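Local coordinates for gamma-glutamyltranspeptidase (Ggt) (PDB 5BPK), which cleaves and transfers the gamma-glutamyl group of glutathione and related compounds, as an N-terminal nucleophile hydrolase built from two chains, at the interface of chains A and B. Sequence-based numbering; all coordinates share one arbitrary frame. Chains: chain A, Gamma-glutamyltranspeptidase (Ggt); chain B, Gamma-glutamyltranspeptidase (Ggt).

The interface of chains A and B. Residues chain A 292, 312, 315-316, 319; chain B 99, 102, 124, 126, 133.
The carbonyl oxygen of B:Met126 faces CB of A:Met319 at 3.3 Å. In the reverse sense the carbonyl oxygen of A:Ala316 lies 3.3 Å from CG of B:Met126. Both are carbon-oxygen contacts; in this patch the two sides exchange no polar pairing, and packing carries the contact. Its core is the ring of B:Phe124, inserted against helix 309-329 of chain A. CG2 of A:Ile312 sits over one face, 3.8 Å from the ring centroid, a CH-pi contact, while the methyl CB of A:Ala315 meets the ring edge in plane, 3.7 Å from CZ. Face and edge contacts together should limit tilting of the ring. A:Met319 runs extended beyond CG, which carries its tip between B:Phe124 and B:Thr99. Its CE lies 3.6 Å from CE1 of the ring. The methyl CG2 of B:Thr99 touches SD of A:Met319, also at 3.6 Å, the two side chains crossing at about a right angle. B:Thr99 has OG1 between its backbone N and carbonyl carbon (chi1 60°), which presents the methyl, rather than the hydroxyl, to the sulfur. This apolar packing helps hold the large subunit (chain A) to the small one (chain B), the two products of autoprocessing in this N-terminal nucleophile family. Toward the periphery, CB of A:Ala316 meets CD1 of B:Leu133, and CG2 of A:Ile292 reaches CG of B:Leu102 at 4.0 Å.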
ATOM      1  N   ILE A 292       5.923  -4.941  16.099  1.00  9.26           N
ATOM      2  CA  ILE A 292       5.616  -3.773  16.939  1.00 10.26           C
ATOM      3  C   ILE A 292       4.451  -4.102  17.894  1.00 10.58           C
ATOM      4  O   ILE A 292       4.503  -3.810  19.092  1.00 10.89           O
ATOM      5  CB  ILE A 292       5.325  -2.520  16.082  1.00 11.39           C
ATOM      6  CG1 ILE A 292       6.587  -2.079  15.331  1.00 10.29           C
ATOM      7  CG2 ILE A 292       4.847  -1.374  16.945  1.00 11.31           C
ATOM      8  CD1 ILE A 292       6.305  -1.200  14.119  1.00 13.94           C
ATOM      9  N   ILE A 312       2.076   5.814  24.011  1.00 12.17           N
ATOM     10  CA  ILE A 312       2.733   6.328  22.799  1.00 10.95           C
ATOM     11  C   ILE A 312       4.237   6.004  22.849  1.00 12.63           C
ATOM     12  O   ILE A 312       4.836   5.590  21.839  1.00 13.68           O
ATOM     13  CB  ILE A 312       2.494   7.842  22.638  1.00 11.59           C
ATOM     14  CG1 ILE A 312       1.005   8.126  22.384  1.00 11.90           C
ATOM     15  CG2 ILE A 312       3.363   8.442  21.515  1.00 12.72           C
ATOM     16  CD1 ILE A 312       0.621   9.576  22.490  1.00 12.49           C
ATOM     17  N   ALA A 315       4.921   2.235  22.133  1.00 12.25           N
ATOM     18  CA  ALA A 315       4.759   2.043  20.679  1.00 11.44           C
ATOM     19  C   ALA A 315       5.906   2.646  19.879  1.00 10.69           C
ATOM     20  O   ALA A 315       6.409   2.012  18.941  1.00 10.64           O
ATOM     21  CB  ALA A 315       3.426   2.628  20.206  1.00 11.46           C
ATOM     22  N   ALA A 316       6.280   3.877  20.211  1.00 10.62           N
ATOM     23  CA  ALA A 316       7.298   4.603  19.458  1.00  9.99           C
ATOM     24  C   ALA A 316       8.676   3.952  19.591  1.00 10.95           C
ATOM     25  O   ALA A 316       9.442   3.923  18.630  1.00 11.31           O
ATOM     26  CB  ALA A 316       7.346   6.078  19.891  1.00 12.61           C
ATOM     27  N   MET A 319       8.588   0.897  17.403  1.00 10.55           N
ATOM     28  CA  MET A 319       8.721   1.353  16.015  1.00 10.35           C
ATOM     29  C   MET A 319      10.176   1.655  15.680  1.00 11.19           C
ATOM     30  O   MET A 319      10.666   1.273  14.635  1.00 11.61           O
ATOM     31  CB  MET A 319       7.904   2.625  15.773  1.00 10.65           C
ATOM     32  CG  MET A 319       6.409   2.450  15.811  1.00 12.95           C
ATOM     33  SD  MET A 319       5.545   4.038  15.891  1.00 11.91           S
ATOM     34  CE  MET A 319       3.831   3.456  15.920  1.00 15.80           C
TER
ATOM     35  N   THR B  99       2.941   2.026  10.577  1.00  9.57           N
ATOM     36  CA  THR B  99       2.508   2.640  11.825  1.00  9.32           C
ATOM     37  C   THR B  99       1.020   3.049  11.776  1.00  8.57           C
ATOM     38  O   THR B  99       0.301   2.924  12.774  1.00  9.83           O
ATOM     39  CB  THR B  99       3.422   3.828  12.195  1.00 11.24           C
ATOM     40  OG1 THR B  99       3.391   4.815  11.158  1.00 11.53           O
ATOM     41  CG2 THR B  99       4.876   3.345  12.425  1.00 11.65           C
ATOM     42  N   LEU B 102      -0.988  -0.278  12.287  1.00  9.98           N
ATOM     43  CA  LEU B 102      -0.814  -0.643  13.699  1.00 12.59           C
ATOM     44  C   LEU B 102      -1.772   0.129  14.606  1.00 10.26           C
ATOM     45  O   LEU B 102      -2.412  -0.436  15.488  1.00 10.47           O
ATOM     46  CB  LEU B 102       0.652  -0.359  14.112  1.00 13.63           C
ATOM     47  CG  LEU B 102       1.208  -0.450  15.536  1.00 19.26           C
ATOM     48  CD1 LEU B 102       0.766   0.672  16.428  1.00 21.91           C
ATOM     49  CD2 LEU B 102       0.876  -1.794  16.129  1.00 25.18           C
ATOM     50  N   PHE B 124       0.465   9.049  15.246  1.00 11.34           N
ATOM     51  CA  PHE B 124       1.870   9.443  15.420  1.00 11.29           C
ATOM     52  C   PHE B 124       2.741   8.463  14.647  1.00 11.88           C
ATOM     53  O   PHE B 124       2.263   7.445  14.163  1.00 12.43           O
ATOM     54  CB  PHE B 124       2.291   9.502  16.902  1.00 10.60           C
ATOM     55  CG  PHE B 124       2.193   8.187  17.617  1.00 10.00           C
ATOM     56  CD1 PHE B 124       3.268   7.303  17.649  1.00 10.97           C
ATOM     57  CD2 PHE B 124       1.011   7.821  18.232  1.00 11.13           C
ATOM     58  CE1 PHE B 124       3.157   6.081  18.299  1.00 12.86           C
ATOM     59  CE2 PHE B 124       0.886   6.601  18.863  1.00 10.46           C
ATOM     60  CZ  PHE B 124       1.958   5.721  18.898  1.00 11.31           C
ATOM     61  N   MET B 126       7.075   7.052  14.240  1.00 10.86           N
ATOM     62  CA  MET B 126       8.515   7.015  14.457  1.00 11.01           C
ATOM     63  C   MET B 126       9.092   5.983  13.494  1.00 10.97           C
ATOM     64  O   MET B 126       8.651   4.845  13.486  1.00 12.94           O
ATOM     65  CB  MET B 126       8.798   6.646  15.921  1.00 11.60           C
ATOM     66  CG  MET B 126      10.195   6.132  16.245  1.00 10.68           C
ATOM     67  SD  MET B 126      11.546   7.257  15.901  1.00 13.52           S
ATOM     68  CE  MET B 126      11.344   8.472  17.225  1.00 13.99           C
ATOM     69  N   LEU B 133       9.528  12.218  16.444  1.00 11.78           N
ATOM     70  CA  LEU B 133       8.173  11.702  16.650  1.00 13.77           C
ATOM     71  C   LEU B 133       7.244  12.595  15.841  1.00 13.28           C
ATOM     72  O   LEU B 133       6.986  13.748  16.203  1.00 13.30           O
ATOM     73  CB  LEU B 133       7.787  11.681  18.138  1.00 14.85           C
ATOM     74  CG  LEU B 133       6.421  11.046  18.482  1.00 11.34           C
ATOM     75  CD1 LEU B 133       6.382   9.544  18.110  1.00 13.06           C
ATOM     76  CD2 LEU B 133       6.160  11.236  19.978  1.00 15.74           C
TER